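Local coordinates for protein alpha-11 giardin (Giardia intestinalis, PDB 2II2) that binds calcium as an unusual annexin, probably attaches to phosphatidylserine-containing membranes, and may take part in cytoskeletal remodelling and host attachment of the parasite, at residues A[203-208]-A[224-229]; A[211-216]-A[220-225]; A[231-236]-A[271-276]. One frame throughout, in Å; residues are numbered along the deposited sequence.

Contact 1 of 3, residues A[203-208]-A[224-229]; sequences KSVQEA and IAHYYN
V205, in the first turn of helix 205-212, presses against the imidazole of H226 on helix 216-230, joining two consecutive helices of the all-helical annexin fold in a buried contact. The apolar part is a CH-pi interaction. V205 CB stands over one face of the H226 ring, 3.7 Å from its centroid and 28° off the normal, displaced toward the rim so that its nearest ring atom is H226 CE1 at 3.3 Å. With CG anti to the backbone N (chi1 158°), H226 reaches across to the start of the neighbouring helix. Beside it the hydroxyl end of Y227 meets the aliphatic start of Q206, Y227 OH lying 3.4 Å from Q206 CB, and the two side chains cross obliquely. One face of the Y227 ring takes H226 CD2 over its centre, and Y238 of helix 232-244 also meets this ring.

The polar part is gathered round one water. It accepts a hydrogen bond from Q206 N at 3.1 Å, serving an N-H in the first helical turn, and it bonds to H226 NE2 at 2.9 Å and to Y227 OH at 3.3 Å. H226 ND1 is hydrogen-bonded to Y190 OH of helix 187-201, so both imidazole nitrogens have partners and the rotation of the ring is fixed while its face stays against V205.

Two further polar interactions lie within 203-208. S204 is the N-cap, its OG accepting from E207 N at 2.9 Å. On the outer side of this turn K203 and E207 form a salt bridge: K203 NZ approaches E207 OE2 at 2.9 Å from the syn side, 23° out of the carboxylate plane.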
loop_
_atom_site.group_PDB
_atom_site.type_symbol
_atom_site.label_atom_id
_atom_site.label_comp_id
_atom_site.label_asym_id
_atom_site.label_seq_id
_atom_site.Cartn_x
_atom_site.Cartn_y
_atom_site.Cartn_z
ATOM N N LYS A 203 -3.492 23.631 -12.191
ATOM C CA LYS A 203 -2.735 22.405 -12.010
ATOM C C LYS A 203 -3.477 21.449 -11.101
ATOM O O LYS A 203 -4.225 21.874 -10.209
ATOM C CB LYS A 203 -1.351 22.707 -11.379
ATOM C CG LYS A 203 -0.484 23.702 -12.118
ATOM C CD LYS A 203 0.026 23.111 -13.406
ATOM C CE LYS A 203 1.149 23.939 -14.027
ATOM N NZ LYS A 203 1.583 23.299 -15.304
ATOM N N SER A 204 -3.215 20.159 -11.289
ATOM C CA SER A 204 -3.599 19.179 -10.298
ATOM C C SER A 204 -2.658 19.275 -9.091
ATOM O O SER A 204 -1.495 19.696 -9.186
ATOM C CB SER A 204 -3.581 17.756 -10.858
ATOM O OG SER A 204 -2.251 17.347 -11.067
ATOM N N VAL A 205 -3.200 18.866 -7.950
ATOM C CA VAL A 205 -2.404 18.784 -6.738
ATOM C C VAL A 205 -1.271 17.789 -6.962
ATOM O O VAL A 205 -0.154 18.042 -6.536
ATOM C CB VAL A 205 -3.260 18.431 -5.491
ATOM C CG1 VAL A 205 -2.365 18.271 -4.272
ATOM C CG2 VAL A 205 -4.310 19.526 -5.215
ATOM N N GLN A 206 -1.562 16.662 -7.620
ATOM C CA GLN A 206 -0.505 15.686 -7.905
ATOM C C GLN A 206 0.656 16.341 -8.648
ATOM O O GLN A 206 1.824 16.156 -8.294
ATOM C CB GLN A 206 -1.026 14.520 -8.730
ATOM C CG GLN A 206 0.058 13.466 -9.006
ATOM C CD GLN A 206 -0.242 12.543 -10.168
ATOM O OE1 GLN A 206 0.674 12.196 -10.931
ATOM N NE2 GLN A 206 -1.467 12.145 -10.331
ATOM N N GLU A 207 0.347 17.089 -9.702
ATOM C CA GLU A 207 1.397 17.703 -10.496
ATOM C C GLU A 207 2.211 18.679 -9.654
ATOM O O GLU A 207 3.440 18.709 -9.726
ATOM C CB GLU A 207 0.860 18.415 -11.744
ATOM C CG GLU A 207 2.021 18.942 -12.616
ATOM C CD GLU A 207 1.586 19.812 -13.779
ATOM O OE1 GLU A 207 0.603 19.455 -14.457
ATOM O OE2 GLU A 207 2.288 20.820 -14.053
ATOM N N ALA A 208 1.500 19.489 -8.869
ATOM C CA ALA A 208 2.171 20.466 -8.010
ATOM C C ALA A 208 3.094 19.773 -6.995
ATOM O O ALA A 208 4.218 20.215 -6.785
ATOM C CB ALA A 208 1.168 21.356 -7.351
ATOM N N ILE A 224 -0.168 10.074 -2.140
ATOM C CA ILE A 224 -1.012 9.025 -1.597
ATOM C C ILE A 224 -2.019 9.618 -0.595
ATOM O O ILE A 224 -3.230 9.292 -0.599
ATOM C CB ILE A 224 -0.179 7.888 -0.979
ATOM C CG1 ILE A 224 0.478 7.073 -2.088
ATOM C CG2 ILE A 224 -1.034 6.998 -0.093
ATOM C CD1 ILE A 224 1.536 6.099 -1.612
ATOM N N ALA A 225 -1.513 10.457 0.308
ATOM C CA ALA A 225 -2.399 11.067 1.307
ATOM C C ALA A 225 -3.468 11.947 0.654
ATOM O O ALA A 225 -4.655 11.909 1.022
ATOM C CB ALA A 225 -1.613 11.836 2.329
ATOM N N HIS A 226 -3.047 12.735 -0.322
ATOM C CA HIS A 226 -3.951 13.550 -1.145
ATOM C C HIS A 226 -5.028 12.691 -1.793
ATOM O O HIS A 226 -6.217 12.947 -1.653
ATOM C CB HIS A 226 -3.080 14.256 -2.202
ATOM C CG HIS A 226 -3.829 14.711 -3.411
ATOM N ND1 HIS A 226 -4.731 15.752 -3.387
ATOM C CD2 HIS A 226 -3.824 14.223 -4.671
ATOM C CE1 HIS A 226 -5.243 15.885 -4.598
ATOM N NE2 HIS A 226 -4.704 14.981 -5.393
ATOM N N TYR A 227 -4.609 11.665 -2.523
ATOM C CA TYR A 227 -5.580 10.845 -3.239
ATOM C C TYR A 227 -6.497 10.074 -2.305
ATOM O O TYR A 227 -7.639 9.847 -2.660
ATOM C CB TYR A 227 -4.895 9.935 -4.262
ATOM C CG TYR A 227 -4.565 10.646 -5.557
ATOM C CD1 TYR A 227 -3.284 10.643 -6.078
ATOM C CD2 TYR A 227 -5.561 11.316 -6.273
ATOM C CE1 TYR A 227 -2.989 11.294 -7.297
ATOM C CE2 TYR A 227 -5.274 11.959 -7.481
ATOM C CZ TYR A 227 -3.994 11.945 -7.987
ATOM O OH TYR A 227 -3.757 12.552 -9.195
ATOM N N TYR A 228 -5.996 9.658 -1.141
ATOM C CA TYR A 228 -6.805 8.919 -0.180
ATOM C C TYR A 228 -8.040 9.726 0.200
ATOM O O TYR A 228 -9.127 9.183 0.341
ATOM C CB TYR A 228 -5.977 8.562 1.069
ATOM C CG TYR A 228 -6.786 7.677 1.996
ATOM C CD1 TYR A 228 -6.790 6.289 1.820
ATOM C CD2 TYR A 228 -7.533 8.212 3.019
ATOM C CE1 TYR A 228 -7.556 5.458 2.638
ATOM C CE2 TYR A 228 -8.311 7.384 3.840
ATOM C CZ TYR A 228 -8.316 6.006 3.649
ATOM O OH TYR A 228 -9.082 5.182 4.445
ATOM N N ASN A 229 -7.830 11.032 0.365
ATOM C CA ASN A 229 -8.927 11.924 0.690
ATOM C C ASN A 229 -10.028 11.959 -0.383
ATOM O O ASN A 229 -11.191 12.168 -0.082
ATOM C CB ASN A 229 -8.457 13.334 0.924
ATOM C CG ASN A 229 -7.695 13.506 2.220
ATOM O OD1 ASN A 229 -7.765 12.656 3.109
ATOM N ND2 ASN A 229 -6.973 14.604 2.340
HETATM O O HOH W 1 -4.419 15.572 -8.168
#

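Contact 2 of 3, residues A[211-216]-A[220-225]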
loop_
_atom_site.group_PDB
_atom_site.type_symbol
_atom_site.label_atom_id
_atom_site.label_comp_id
_atom_site.label_asym_id
_atom_site.label_seq_id
_atom_site.Cartn_x
_atom_site.Cartn_y
_atom_site.Cartn_z
ATOM N N THR A 211 6.166 18.196 -8.888
ATOM C CA THR A 211 7.114 19.220 -9.320
ATOM C C THR A 211 7.946 19.740 -8.153
ATOM O O THR A 211 9.170 19.955 -8.292
ATOM C CB THR A 211 6.395 20.388 -10.030
ATOM O OG1 THR A 211 5.862 19.886 -11.267
ATOM C CG2 THR A 211 7.331 21.596 -10.300
ATOM N N ARG A 212 7.293 19.931 -7.007
ATOM C CA ARG A 212 7.961 20.532 -5.852
ATOM C C ARG A 212 8.930 19.579 -5.162
ATOM O O ARG A 212 9.996 19.979 -4.734
ATOM C CB ARG A 212 6.932 20.986 -4.819
ATOM C CG ARG A 212 7.555 21.385 -3.494
ATOM C CD ARG A 212 8.462 22.594 -3.603
ATOM N NE ARG A 212 7.631 23.778 -3.588
ATOM C CZ ARG A 212 8.076 25.024 -3.433
ATOM N NH1 ARG A 212 9.377 25.262 -3.289
ATOM N NH2 ARG A 212 7.183 26.020 -3.397
ATOM N N TYR A 213 8.505 18.339 -4.977
ATOM C CA TYR A 213 9.266 17.396 -4.149
ATOM C C TYR A 213 10.107 16.494 -5.007
ATOM O O TYR A 213 9.617 15.550 -5.613
ATOM C CB TYR A 213 8.335 16.562 -3.263
ATOM C CG TYR A 213 7.796 17.367 -2.123
ATOM C CD1 TYR A 213 6.629 18.100 -2.257
ATOM C CD2 TYR A 213 8.469 17.422 -0.903
ATOM C CE1 TYR A 213 6.158 18.856 -1.205
ATOM C CE2 TYR A 213 8.003 18.169 0.138
ATOM C CZ TYR A 213 6.837 18.887 -0.010
ATOM O OH TYR A 213 6.315 19.644 1.036
ATOM N N ALA A 214 11.391 16.829 -5.102
ATOM C CA ALA A 214 12.327 16.071 -5.932
ATOM C C ALA A 214 12.633 14.688 -5.354
ATOM O O ALA A 214 12.964 13.756 -6.103
ATOM C CB ALA A 214 13.619 16.842 -6.165
ATOM N N ASP A 215 12.555 14.553 -4.035
ATOM C CA ASP A 215 12.709 13.247 -3.387
ATOM C C ASP A 215 11.438 12.441 -3.653
ATOM O O ASP A 215 10.346 12.869 -3.327
ATOM C CB ASP A 215 12.950 13.413 -1.887
ATOM C CG ASP A 215 13.079 12.094 -1.178
ATOM O OD1 ASP A 215 14.201 11.604 -1.020
ATOM O OD2 ASP A 215 12.050 11.553 -0.761
ATOM N N LYS A 216 11.614 11.280 -4.266
ATOM C CA LYS A 216 10.509 10.490 -4.755
ATOM C C LYS A 216 9.617 9.943 -3.643
ATOM O O LYS A 216 8.393 9.871 -3.802
ATOM C CB LYS A 216 11.051 9.347 -5.610
ATOM C CG LYS A 216 11.727 9.778 -6.910
ATOM C CD LYS A 216 12.226 8.568 -7.681
ATOM C CE LYS A 216 12.680 8.916 -9.108
ATOM N NZ LYS A 216 14.064 9.465 -9.172
ATOM N N ARG A 220 5.708 10.898 -3.517
ATOM C CA ARG A 220 4.790 9.779 -3.565
ATOM C C ARG A 220 3.898 9.742 -2.328
ATOM O O ARG A 220 2.674 9.526 -2.420
ATOM C CB ARG A 220 5.574 8.474 -3.676
ATOM C CG ARG A 220 4.756 7.189 -3.654
ATOM C CD ARG A 220 5.706 6.038 -3.547
ATOM N NE ARG A 220 5.104 4.706 -3.545
ATOM C CZ ARG A 220 4.556 4.136 -2.471
ATOM N NH1 ARG A 220 4.522 4.766 -1.280
ATOM N NH2 ARG A 220 4.032 2.922 -2.554
ATOM N N GLY A 221 4.495 9.948 -1.157
ATOM C CA GLY A 221 3.698 9.865 0.073
ATOM C C GLY A 221 2.629 10.962 0.155
ATOM O O GLY A 221 1.481 10.722 0.565
ATOM N N LEU A 222 3.021 12.181 -0.218
ATOM C CA LEU A 222 2.050 13.269 -0.225
ATOM C C LEU A 222 0.948 13.001 -1.222
ATOM O O LEU A 222 -0.209 13.272 -0.956
ATOM C CB LEU A 222 2.740 14.609 -0.554
ATOM C CG LEU A 222 3.553 15.200 0.586
ATOM C CD1 LEU A 222 4.438 16.280 0.033
ATOM C CD2 LEU A 222 2.614 15.762 1.696
ATOM N N CYS A 223 1.291 12.467 -2.399
ATOM C CA CYS A 223 0.245 12.153 -3.371
ATOM C C CYS A 223 -0.697 11.056 -2.866
ATOM O O CYS A 223 -1.879 11.074 -3.174
ATOM C CB CYS A 223 0.845 11.741 -4.710
ATOM S SG CYS A 223 1.548 13.091 -5.660
ATOM N N ILE A 224 -0.168 10.074 -2.140
ATOM C CA ILE A 224 -1.012 9.025 -1.597
ATOM C C ILE A 224 -2.019 9.618 -0.595
ATOM O O ILE A 224 -3.230 9.292 -0.599
ATOM C CB ILE A 224 -0.179 7.888 -0.979
ATOM C CG1 ILE A 224 0.478 7.073 -2.088
ATOM C CG2 ILE A 224 -1.034 6.998 -0.093
ATOM C CD1 ILE A 224 1.536 6.099 -1.612
ATOM N N ALA A 225 -1.513 10.457 0.308
ATOM C CA ALA A 225 -2.399 11.067 1.307
ATOM C C ALA A 225 -3.468 11.947 0.654
ATOM O O ALA A 225 -4.655 11.909 1.022
ATOM C CB ALA A 225 -1.613 11.836 2.329
#
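L222 packs on Y213 through a CH-pi contact: the methyl L222 CD1 sits over one face of the phenol ring, 3.6 Å from the Y213 centroid and 22° off the ring normal. It is shifted toward the rim on the hydroxyl side, where Y213 CE1 is its nearest atom at 3.3 Å, and the two side chains run at about a right angle to each other. L222 CG is anti to the carbonyl carbon (chi1 -75°) and CD1 continues the chain outward (chi2 165°), which brings this methyl over the ring. The other direct link is a backbone bond in the opening of helix 216-230, R220 N to K216 O at 2.9 Å. The same carbonyl oxygen, K216 O, lies 3.1 Å from R220 CB.

Behind these pairs is the short loop of a helix-loop-helix hairpin in the annexin fold. Y213 is the first residue to leave helical backbone angles after helix 205-212, and D215 is the N-cap of helix 216-230, its OD2 accepting from N218 N. Only A214 separates Y213 from this cap, so the phenol and the first turns of the next helix lie close together along the chain.

Further out, the phenol is gripped at its far end, where Y213 OH is hydrogen-bonded to H175 ND1 and the two rings meet with steeply inclined planes. L222 also packs on V178 and V179 of helix 175-184 and on I209. R212, just before the turn, gives its guanidinium to the carbonyl oxygens of L167 and A170. R220 stretches the opposite way, extended from CG to NE, to a salt bridge between its NH2 and D99 OD1 of helix 94-102, and I224 CD1 lies 3.3 Å above the plane of the R220 guanidinium, toward its rim.

Contact 3 of 3, residues A[231-236]-A[271-276]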
loop_
_atom_site.group_PDB
_atom_site.type_symbol
_atom_site.label_atom_id
_atom_site.label_comp_id
_atom_site.label_asym_id
_atom_site.label_seq_id
_atom_site.Cartn_x
_atom_site.Cartn_y
_atom_site.Cartn_z
ATOM N N ALA A 231 -10.540 9.377 -2.746
ATOM C CA ALA A 231 -11.127 8.045 -2.602
ATOM C C ALA A 231 -10.028 7.091 -2.165
ATOM O O ALA A 231 -8.962 7.094 -2.729
ATOM C CB ALA A 231 -11.679 7.539 -3.925
ATOM N N PRO A 232 -10.252 6.263 -1.154
ATOM C CA PRO A 232 -9.224 5.303 -0.765
ATOM C C PRO A 232 -8.632 4.509 -1.918
ATOM O O PRO A 232 -7.413 4.322 -1.985
ATOM C CB PRO A 232 -9.954 4.435 0.238
ATOM C CG PRO A 232 -10.835 5.450 0.929
ATOM C CD PRO A 232 -11.379 6.277 -0.207
ATOM N N ALA A 233 -9.469 4.041 -2.838
ATOM C CA ALA A 233 -8.953 3.205 -3.922
ATOM C C ALA A 233 -8.148 4.000 -4.945
ATOM O O ALA A 233 -7.395 3.423 -5.709
ATOM C CB ALA A 233 -10.110 2.444 -4.590
ATOM N N ARG A 234 -8.366 5.316 -4.962
ATOM C CA ARG A 234 -7.577 6.199 -5.802
ATOM C C ARG A 234 -6.136 6.297 -5.293
ATOM O O ARG A 234 -5.194 6.404 -6.081
ATOM C CB ARG A 234 -8.256 7.578 -5.907
ATOM C CG ARG A 234 -7.720 8.425 -7.030
ATOM C CD ARG A 234 -8.641 9.573 -7.267
ATOM N NE ARG A 234 -8.222 10.364 -8.401
ATOM C CZ ARG A 234 -8.840 11.458 -8.825
ATOM N NH1 ARG A 234 -9.937 11.865 -8.202
ATOM N NH2 ARG A 234 -8.356 12.128 -9.869
ATOM N N ALA A 235 -5.968 6.319 -3.969
ATOM C CA ALA A 235 -4.634 6.282 -3.389
ATOM C C ALA A 235 -3.930 4.983 -3.792
ATOM O O ALA A 235 -2.747 5.016 -4.122
ATOM C CB ALA A 235 -4.696 6.377 -1.880
ATOM N N VAL A 236 -4.675 3.872 -3.744
ATOM C CA VAL A 236 -4.104 2.596 -4.133
ATOM C C VAL A 236 -3.724 2.606 -5.616
ATOM O O VAL A 236 -2.645 2.159 -5.991
ATOM C CB VAL A 236 -5.073 1.448 -3.815
ATOM C CG1 VAL A 236 -4.547 0.106 -4.346
ATOM C CG2 VAL A 236 -5.316 1.347 -2.328
ATOM N N TRP A 271 -8.744 -0.300 -10.042
ATOM C CA TRP A 271 -8.680 -0.245 -11.521
ATOM C C TRP A 271 -9.528 0.878 -12.112
ATOM O O TRP A 271 -9.222 1.390 -13.183
ATOM C CB TRP A 271 -9.061 -1.598 -12.146
ATOM C CG TRP A 271 -10.365 -2.152 -11.736
ATOM C CD1 TRP A 271 -10.581 -3.121 -10.801
ATOM C CD2 TRP A 271 -11.629 -1.865 -12.330
ATOM N NE1 TRP A 271 -11.921 -3.420 -10.741
ATOM C CE2 TRP A 271 -12.591 -2.653 -11.661
ATOM C CE3 TRP A 271 -12.054 -0.982 -13.338
ATOM C CZ2 TRP A 271 -13.971 -2.617 -11.991
ATOM C CZ3 TRP A 271 -13.400 -0.936 -13.659
ATOM C CH2 TRP A 271 -14.348 -1.735 -12.974
ATOM N N VAL A 272 -10.595 1.257 -11.420
ATOM C CA VAL A 272 -11.444 2.383 -11.862
ATOM C C VAL A 272 -10.616 3.655 -11.936
ATOM O O VAL A 272 -10.661 4.394 -12.911
ATOM C CB VAL A 272 -12.643 2.599 -10.879
ATOM C CG1 VAL A 272 -13.449 3.845 -11.255
ATOM C CG2 VAL A 272 -13.565 1.369 -10.850
ATOM N N HIS A 273 -9.895 3.931 -10.853
ATOM C CA HIS A 273 -9.087 5.126 -10.762
ATOM C C HIS A 273 -7.819 5.033 -11.555
ATOM O O HIS A 273 -7.252 6.052 -11.929
ATOM C CB HIS A 273 -8.741 5.419 -9.322
ATOM C CG HIS A 273 -9.938 5.608 -8.475
ATOM N ND1 HIS A 273 -10.668 6.772 -8.482
ATOM C CD2 HIS A 273 -10.551 4.775 -7.606
ATOM C CE1 HIS A 273 -11.670 6.655 -7.630
ATOM N NE2 HIS A 273 -11.617 5.461 -7.076
ATOM N N TYR A 274 -7.331 3.819 -11.763
ATOM C CA TYR A 274 -6.110 3.655 -12.522
ATOM C C TYR A 274 -6.286 4.095 -13.977
ATOM O O TYR A 274 -5.320 4.456 -14.659
ATOM C CB TYR A 274 -5.615 2.203 -12.434
ATOM C CG TYR A 274 -4.267 1.994 -13.092
ATOM C CD1 TYR A 274 -3.079 2.067 -12.364
ATOM C CD2 TYR A 274 -4.148 1.764 -14.480
ATOM C CE1 TYR A 274 -1.840 1.898 -13.004
ATOM C CE2 TYR A 274 -2.928 1.612 -15.107
ATOM C CZ TYR A 274 -1.778 1.678 -14.357
ATOM O OH TYR A 274 -0.562 1.537 -14.947
ATOM N N ALA A 275 -7.533 4.060 -14.448
ATOM C CA ALA A 275 -7.851 4.356 -15.847
ATOM C C ALA A 275 -7.308 5.715 -16.342
ATOM O O ALA A 275 -7.035 5.874 -17.551
ATOM C CB ALA A 275 -9.354 4.226 -16.087
ATOM N N CYS A 276 -7.081 6.642 -15.403
ATOM C CA CYS A 276 -6.361 7.919 -15.585
ATOM C C CYS A 276 -5.100 7.666 -16.429
ATOM O O CYS A 276 -4.778 8.396 -17.381
ATOM C CB CYS A 276 -5.969 8.530 -14.183
ATOM S SG CYS A 276 -5.022 10.035 -14.216
HETATM O O HOH W 2 -6.850 8.657 -10.493
#
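H273 lays one face of its imidazole over the first turn of helix 232-244, with R234 beneath it. The CH-pi interaction comes from R234 CB, 3.7 Å from the centroid of the H273 ring and 15° off its normal. R234 N faces the same ring, 3.5 Å from H273 CD2, but its N-H is already given to A231 O in the helix turn.

Plain apolar contacts extend this patch. A231 CB lies 3.8 Å from H273 NE2, and A233 CB touches H273 CD2 at the same distance of 3.8 Å, both methyls projecting toward the segment 271-276. The histidine thus spans three residues of one helix start in a contact at the protein surface.

The polar link is indirect. R234 CG is anti to its own amide nitrogen (chi1 -165°) and the chain runs extended to NE, which carries the guanidinium past the ring, nearly parallel to it (planes 13° apart) yet obliquely displaced. There a water accepts from R234 NE at 3.0 Å and donates to H273 O at 3.0 Å, tying the arginine to the backbone of the histidine. On the farther side the R234 side chain rests on Y227 of helix 216-230.

Next to H273, Y274 turns inward onto A237, F240 and V244, with its OH hydrogen-bonded to D283 OD2. The short, weakly bonded helix 270-274 is thus joined to helix 232-244 by H273 at its first turn and by Y274 farther along, a helix-helix contact within the all-helical alpha-11 giardin annexin domain.

How the contacts relate
Contacts 1 and 2 are both buried and hold the same pair, helix 205-212 and helix 216-230: contact 2 at the turn that connects them, contact 1 at their ends away from that turn. They share I224 and A225 and touch where Q206 CG meets C223 SG. Contact 3 is a surface contact, although its centre is nearer the middle of the chain, and it lies where helix 232-244, next in the chain, meets helix 270-274; it joins contact 1 through Y227 against R234 and A235 against I224 and Y228. All three place aliphatic carbon over an aromatic face. Contact 2 adds a direct backbone bond, whereas contacts 1 and 3 close their polar edges through water.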